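Local atomic coordinates of argininosuccinate lyase (PDB entry 6RXA), a protein that is a C-N lyase of the aspartase/fumarase superfamily, known as EDDS lyase, and probably splits argininosuccinate into fumarate and arginine. Residues A49-I59 with W208-L219. The protein carries 2 engineered substitutions. Residues are numbered along the deposited sequence; the frame is centred on the assembly and turned at random.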
ATOM      1  N   ALA A  49      27.195  -0.362  27.751  1.00 15.78           N
ATOM      2  CA  ALA A  49      26.221  -0.621  28.809  1.00 15.75           C
ATOM      3  C   ALA A  49      26.177  -2.098  29.178  1.00 15.65           C
ATOM      4  O   ALA A  49      26.088  -2.448  30.365  1.00 16.22           O
ATOM      5  CB  ALA A  49      24.833  -0.141  28.384  1.00 16.28           C
ATOM      6  N   HIS A  50      26.210  -2.978  28.178  1.00 14.85           N
ATOM      7  CA  HIS A  50      26.191  -4.408  28.456  1.00 16.07           C
ATOM      8  C   HIS A  50      27.409  -4.809  29.272  1.00 17.37           C
ATOM      9  O   HIS A  50      27.295  -5.533  30.270  1.00 17.38           O
ATOM     10  CB  HIS A  50      26.132  -5.173  27.136  1.00 15.98           C
ATOM     11  CG  HIS A  50      26.040  -6.650  27.312  1.00 17.60           C
ATOM     12  ND1 HIS A  50      24.887  -7.275  27.741  1.00 17.43           N
ATOM     13  CD2 HIS A  50      26.954  -7.626  27.120  1.00 17.62           C
ATOM     14  CE1 HIS A  50      25.103  -8.578  27.806  1.00 17.33           C
ATOM     15  NE2 HIS A  50      26.349  -8.816  27.443  1.00 17.36           N
ATOM     16  N   VAL A  51      28.588  -4.315  28.882  1.00 18.04           N
ATOM     17  CA  VAL A  51      29.828  -4.640  29.585  1.00 17.34           C
ATOM     18  C   VAL A  51      29.817  -4.107  31.014  1.00 16.93           C
ATOM     19  O   VAL A  51      30.237  -4.802  31.945  1.00 16.60           O
ATOM     20  CB  VAL A  51      31.031  -4.132  28.769  1.00 18.41           C
ATOM     21  CG1 VAL A  51      32.282  -4.102  29.615  1.00 17.78           C
ATOM     22  CG2 VAL A  51      31.231  -4.998  27.531  1.00 19.51           C
ATOM     23  N   VAL A  52      29.353  -2.871  31.213  1.00 16.63           N
ATOM     24  CA  VAL A  52      29.228  -2.323  32.565  1.00 18.18           C
ATOM     25  C   VAL A  52      28.309  -3.196  33.415  1.00 17.72           C
ATOM     26  O   VAL A  52      28.638  -3.544  34.557  1.00 18.29           O
ATOM     27  CB  VAL A  52      28.751  -0.859  32.509  1.00 18.61           C
ATOM     28  CG1 VAL A  52      28.373  -0.367  33.895  1.00 19.14           C
ATOM     29  CG2 VAL A  52      29.829   0.018  31.900  1.00 19.18           C
ATOM     30  N   MET A  53      27.164  -3.585  32.863  1.00 16.61           N
ATOM     31  CA  MET A  53      26.253  -4.462  33.594  1.00 16.46           C
ATOM     32  C   MET A  53      26.910  -5.795  33.924  1.00 17.01           C
ATOM     33  O   MET A  53      26.765  -6.300  35.041  1.00 17.45           O
ATOM     34  CB  MET A  53      24.961  -4.659  32.794  1.00 16.68           C
ATOM     35  CG  MET A  53      23.940  -5.584  33.455  1.00 17.13           C
ATOM     36  SD  MET A  53      24.216  -7.321  33.051  1.00 16.15           S
ATOM     37  CE  MET A  53      23.918  -7.320  31.285  1.00 19.11           C
ATOM     38  N   LEU A  54      27.625  -6.394  32.967  1.00 17.10           N
ATOM     39  CA  LEU A  54      28.287  -7.661  33.257  1.00 18.25           C
ATOM     40  C   LEU A  54      29.288  -7.496  34.384  1.00 19.52           C
ATOM     41  O   LEU A  54      29.521  -8.434  35.158  1.00 20.55           O
ATOM     42  CB  LEU A  54      29.022  -8.193  32.037  1.00 17.80           C
ATOM     43  CG  LEU A  54      28.218  -8.628  30.826  1.00 18.81           C
ATOM     44  CD1 LEU A  54      29.150  -9.125  29.740  1.00 20.01           C
ATOM     45  CD2 LEU A  54      27.232  -9.716  31.202  1.00 18.95           C
ATOM     46  N   THR A  55      29.900  -6.313  34.485  1.00 19.18           N
ATOM     47  CA  THR A  55      30.853  -6.046  35.556  1.00 19.07           C
ATOM     48  C   THR A  55      30.141  -5.953  36.902  1.00 20.10           C
ATOM     49  O   THR A  55      30.581  -6.553  37.889  1.00 21.62           O
ATOM     50  CB  THR A  55      31.603  -4.752  35.266  1.00 19.37           C
ATOM     51  OG1 THR A  55      32.095  -4.780  33.924  1.00 19.14           O
ATOM     52  CG2 THR A  55      32.810  -4.620  36.213  1.00 20.42           C
ATOM     53  N   GLU A  56      29.026  -5.212  36.956  1.00 20.08           N
ATOM     54  CA  GLU A  56      28.235  -5.157  38.181  1.00 20.71           C
ATOM     55  C   GLU A  56      27.828  -6.553  38.632  1.00 20.81           C
ATOM     56  O   GLU A  56      27.764  -6.832  39.835  1.00 22.98           O
ATOM     57  CB  GLU A  56      26.972  -4.313  37.975  1.00 21.68           C
ATOM     58  CG  GLU A  56      27.210  -2.847  37.667  1.00 25.17           C
ATOM     59  CD  GLU A  56      25.951  -1.999  37.809  1.00 33.07           C
ATOM     60  OE1 GLU A  56      26.057  -0.756  37.699  1.00 37.32           O
ATOM     61  OE2 GLU A  56      24.856  -2.566  38.032  1.00 35.24           O
ATOM     62  N   GLN A  57      27.521  -7.435  37.682  1.00 19.19           N
ATOM     63  CA  GLN A  57      27.048  -8.778  37.994  1.00 19.81           C
ATOM     64  C   GLN A  57      28.180  -9.750  38.303  1.00 22.95           C
ATOM     65  O   GLN A  57      27.899 -10.915  38.614  1.00 25.54           O
ATOM     66  CB  GLN A  57      26.199  -9.322  36.842  1.00 19.11           C
ATOM     67  CG  GLN A  57      24.940  -8.531  36.586  1.00 19.71           C
ATOM     68  CD  GLN A  57      24.054  -8.458  37.805  1.00 21.85           C
ATOM     69  OE1 GLN A  57      24.074  -7.477  38.547  1.00 23.83           O
ATOM     70  NE2 GLN A  57      23.292  -9.509  38.037  1.00 21.60           N
ATOM     71  N   GLY A  58      29.433  -9.316  38.217  1.00 24.08           N
ATOM     72  CA  GLY A  58      30.562 -10.189  38.478  1.00 25.91           C
ATOM     73  C   GLY A  58      30.887 -11.154  37.365  1.00 25.31           C
ATOM     74  O   GLY A  58      31.733 -12.035  37.554  1.00 27.10           O
ATOM     75  N   ILE A  59      30.241 -11.018  36.209  1.00 22.56           N
ATOM     76  CA  ILE A  59      30.526 -11.890  35.073  1.00 22.62           C
ATOM     77  C   ILE A  59      31.867 -11.525  34.455  1.00 24.26           C
ATOM     78  O   ILE A  59      32.634 -12.401  34.033  1.00 26.49           O
ATOM     79  CB  ILE A  59      29.362 -11.826  34.067  1.00 21.78           C
ATOM     80  CG1 ILE A  59      28.108 -12.426  34.719  1.00 21.93           C
ATOM     81  CG2 ILE A  59      29.710 -12.550  32.793  1.00 21.72           C
ATOM     82  CD1 ILE A  59      26.834 -12.197  33.945  1.00 21.21           C
ATOM     83  N   TRP A 208      23.044 -16.873  32.007  1.00 17.62           N
ATOM     84  CA  TRP A 208      23.899 -15.922  32.700  1.00 18.33           C
ATOM     85  C   TRP A 208      23.046 -14.975  33.542  1.00 18.52           C
ATOM     86  O   TRP A 208      21.975 -14.551  33.101  1.00 18.40           O
ATOM     87  CB  TRP A 208      24.737 -15.124  31.697  1.00 18.41           C
ATOM     88  CG  TRP A 208      25.783 -15.951  31.031  1.00 18.81           C
ATOM     89  CD1 TRP A 208      25.714 -16.523  29.795  1.00 18.76           C
ATOM     90  CD2 TRP A 208      27.050 -16.310  31.574  1.00 19.38           C
ATOM     91  NE1 TRP A 208      26.866 -17.223  29.536  1.00 19.75           N
ATOM     92  CE2 TRP A 208      27.703 -17.109  30.613  1.00 20.39           C
ATOM     93  CE3 TRP A 208      27.700 -16.038  32.781  1.00 21.95           C
ATOM     94  CZ2 TRP A 208      28.976 -17.634  30.825  1.00 21.82           C
ATOM     95  CZ3 TRP A 208      28.966 -16.560  32.991  1.00 23.18           C
ATOM     96  CH2 TRP A 208      29.591 -17.347  32.014  1.00 24.01           C
ATOM     97  N   PRO A 209      23.499 -14.616  34.749  1.00 20.42           N
ATOM     98  CA  PRO A 209      22.644 -13.804  35.644  1.00 20.86           C
ATOM     99  C   PRO A 209      22.698 -12.314  35.324  1.00 19.68           C
ATOM    100  O   PRO A 209      23.270 -11.495  36.043  1.00 20.16           O
ATOM    101  CB  PRO A 209      23.210 -14.141  37.030  1.00 21.77           C
ATOM    102  CG  PRO A 209      24.650 -14.409  36.782  1.00 21.43           C
ATOM    103  CD  PRO A 209      24.719 -15.092  35.425  1.00 21.09           C
ATOM    104  N   LEU A 210      22.059 -11.932  34.223  1.00 18.92           N
ATOM    105  CA  LEU A 210      22.042 -10.531  33.833  1.00 19.20           C
ATOM    106  C   LEU A 210      21.112  -9.745  34.748  1.00 19.40           C
ATOM    107  O   LEU A 210      20.174 -10.288  35.345  1.00 20.37           O
ATOM    108  CB  LEU A 210      21.553 -10.398  32.393  1.00 19.69           C
ATOM    109  CG  LEU A 210      22.227 -11.308  31.357  1.00 20.41           C
ATOM    110  CD1 LEU A 210      21.727 -10.953  29.957  1.00 21.32           C
ATOM    111  CD2 LEU A 210      23.751 -11.226  31.435  1.00 20.86           C
ATOM    112  N   ASN A 211      21.364  -8.449  34.840  1.00 17.86           N
ATOM    113  CA  ASN A 211      20.428  -7.506  35.447  1.00 18.08           C
ATOM    114  C   ASN A 211      19.863  -6.660  34.309  1.00 17.61           C
ATOM    115  O   ASN A 211      20.471  -5.662  33.898  1.00 17.37           O
ATOM    116  CB  ASN A 211      21.088  -6.641  36.510  1.00 19.68           C
ATOM    117  CG  ASN A 211      20.104  -5.701  37.178  1.00 24.78           C
ATOM    118  OD1 ASN A 211      18.979  -5.524  36.710  1.00 23.24           O
ATOM    119  ND2 ASN A 211      20.530  -5.081  38.272  1.00 31.03           N
ATOM    120  N   ARG A 212      18.709  -7.074  33.791  1.00 17.47           N
ATOM    121  CA  ARG A 212      18.149  -6.410  32.622  1.00 17.34           C
ATOM    122  C   ARG A 212      17.748  -4.976  32.922  1.00 18.09           C
ATOM    123  O   ARG A 212      17.810  -4.116  32.033  1.00 18.93           O
ATOM    124  CB  ARG A 212      16.951  -7.210  32.121  1.00 16.86           C
ATOM    125  CG  ARG A 212      17.291  -8.622  31.651  1.00 16.29           C
ATOM    126  CD  ARG A 212      16.096  -9.265  30.927  1.00 16.11           C
ATOM    127  NE  ARG A 212      15.684  -8.437  29.803  1.00 16.82           N
ATOM    128  CZ  ARG A 212      14.459  -8.405  29.283  1.00 18.47           C
ATOM    129  NH1 ARG A 212      13.487  -9.184  29.760  1.00 18.56           N
ATOM    130  NH2 ARG A 212      14.210  -7.580  28.275  1.00 20.14           N
ATOM    131  N   ASP A 213      17.349  -4.694  34.161  1.00 18.26           N
ATOM    132  CA  ASP A 213      16.975  -3.336  34.530  1.00 19.28           C
ATOM    133  C   ASP A 213      18.174  -2.393  34.508  1.00 19.00           C
ATOM    134  O   ASP A 213      18.019  -1.210  34.189  1.00 19.47           O
ATOM    135  CB  ASP A 213      16.326  -3.336  35.915  1.00 23.86           C
ATOM    136  CG  ASP A 213      14.955  -3.988  35.924  1.00 35.92           C
ATOM    137  OD1 ASP A 213      14.193  -3.780  34.963  1.00 39.00           O
ATOM    138  OD2 ASP A 213      14.640  -4.700  36.899  1.00 45.88           O
ATOM    139  N   ARG A 214      19.370  -2.881  34.844  1.00 19.01           N
ATOM    140  CA  ARG A 214      20.541  -2.006  34.835  1.00 18.40           C
ATOM    141  C   ARG A 214      20.916  -1.615  33.410  1.00 18.36           C
ATOM    142  O   ARG A 214      21.188  -0.440  33.127  1.00 18.17           O
ATOM    143  CB  ARG A 214      21.721  -2.688  35.529  1.00 20.96           C
ATOM    144  CG  ARG A 214      23.083  -1.981  35.350  1.00 28.10           C
ATOM    145  CD  ARG A 214      23.197  -0.642  36.093  1.00 33.06           C
ATOM    146  NE  ARG A 214      22.669  -0.739  37.447  1.00 35.22           N
ATOM    147  CZ  ARG A 214      21.735   0.062  37.952  1.00 51.78           C
ATOM    148  NH1 ARG A 214      21.314  -0.134  39.191  1.00 81.76           N
ATOM    149  NH2 ARG A 214      21.246   1.071  37.238  1.00 43.60           N
ATOM    150  N   THR A 215      20.981  -2.590  32.500  1.00 18.06           N
ATOM    151  CA  THR A 215      21.337  -2.265  31.125  1.00 18.17           C
ATOM    152  C   THR A 215      20.342  -1.268  30.556  1.00 16.67           C
ATOM    153  O   THR A 215      20.722  -0.306  29.875  1.00 15.65           O
ATOM    154  CB  THR A 215      21.342  -3.543  30.285  1.00 20.22           C
ATOM    155  OG1 THR A 215      21.912  -4.615  31.051  1.00 20.11           O
ATOM    156  CG2 THR A 215      22.157  -3.344  29.031  1.00 22.00           C
ATOM    157  N   SER A 216      19.058  -1.489  30.844  1.00 15.97           N
ATOM    158  CA  SER A 216      17.991  -0.605  30.390  1.00 16.47           C
ATOM    159  C   SER A 216      18.190   0.811  30.912  1.00 15.88           C
ATOM    160  O   SER A 216      18.138   1.776  30.147  1.00 16.36           O
ATOM    161  CB  SER A 216      16.657  -1.183  30.865  1.00 17.37           C
ATOM    162  OG  SER A 216      15.568  -0.372  30.486  1.00 17.69           O
ATOM    163  N   ALA A 217      18.467   0.950  32.209  1.00 16.13           N
ATOM    164  CA  ALA A 217      18.661   2.270  32.797  1.00 17.85           C
ATOM    165  C   ALA A 217      19.882   2.967  32.215  1.00 17.83           C
ATOM    166  O   ALA A 217      19.849   4.175  31.945  1.00 17.86           O
ATOM    167  CB  ALA A 217      18.796   2.119  34.312  1.00 19.58           C
ATOM    168  N   LEU A 218      20.980   2.230  32.032  1.00 17.94           N
ATOM    169  CA  LEU A 218      22.193   2.826  31.490  1.00 18.80           C
ATOM    170  C   LEU A 218      21.983   3.374  30.085  1.00 18.08           C
ATOM    171  O   LEU A 218      22.704   4.295  29.667  1.00 18.60           O
ATOM    172  CB  LEU A 218      23.300   1.770  31.490  1.00 19.02           C
ATOM    173  CG  LEU A 218      23.934   1.475  32.853  1.00 19.26           C
ATOM    174  CD1 LEU A 218      24.773   0.209  32.761  1.00 19.15           C
ATOM    175  CD2 LEU A 218      24.766   2.668  33.305  1.00 19.84           C
ATOM    176  N   LEU A 219      21.022   2.820  29.341  1.00 16.00           N
ATOM    177  CA  LEU A 219      20.739   3.216  27.969  1.00 14.60           C
ATOM    178  C   LEU A 219      19.522   4.122  27.865  1.00 15.52           C
ATOM    179  O   LEU A 219      19.049   4.381  26.757  1.00 16.16           O
ATOM    180  CB  LEU A 219      20.567   1.982  27.083  1.00 14.22           C
ATOM    181  CG  LEU A 219      21.840   1.141  26.943  1.00 16.22           C
ATOM    182  CD1 LEU A 219      21.501  -0.215  26.370  1.00 17.19           C
ATOM    183  CD2 LEU A 219      22.871   1.832  26.064  1.00 17.11           C
TER
HETATM  184  O   HOH W   1      23.623  -4.943  37.730  1.00 29.92           O
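Ala49 and Thr215 bring the backbones closest, CA to CA 5.6 Å, where helices 49-56 and 212-218 cross at 142°, roughly antiparallel, with their axes 8.9 Å apart. So close a passage suits alanine, whose CB rests 3.6 Å from Leu219 CG. A turn further on, Val52 CG1 meets Leu218 CD1, and Leu486 of the long helix 451-500 touches both Ala49 and Val52. Met53 fills the middle: its CG, anti to the backbone N (chi1 179°), lies against Thr215 OG1, and the unbranched, flexible chain bends at the next two torsions to bring CE to Leu210 CD2 at 3.9 Å. The bends also turn SD to Asn211 N, which donates a weak hydrogen bond to it (3.6 Å). Leu210 CD2 lies between Met53 CE, Leu54 CD2 and Ile59 CD1, the branched leucine end letting one methyl pack against three apolar partners.

One end of each helix is capped here. Gly58, at positive phi, closes the C-terminal end of helix 35-56 in a Schellman motif, while Asn211 is the N-cap of helix 212-218, its OD1 weakly accepting from Asp213 N and Arg214 N. Two residues earlier, Pro209 centres an inverse gamma turn. Gln57 binds the turn through Pro209 O: bent at chi2, it sends NE2 there in a nearly straight bond (2.8 Å, 170°) with the acceptor in its amide plane, while its OE1 takes a water that also donates to Glu56 OE2. With an alanine here, Pro209 O would probably lose this donor and the water one of its acceptors. Arg214, bent at chi2 and chi3, places NE 2.9 Å from the syn side of Glu56 OE2 in a salt bridge, OE2 lying at the guanidinium edge, near its plane.

At the far end, Ile59 CG2 approaches Trp208 CE3 obliquely; the indole NE1 bonds to Asp372 of the second subunit, carrying the contact to the subunit interface.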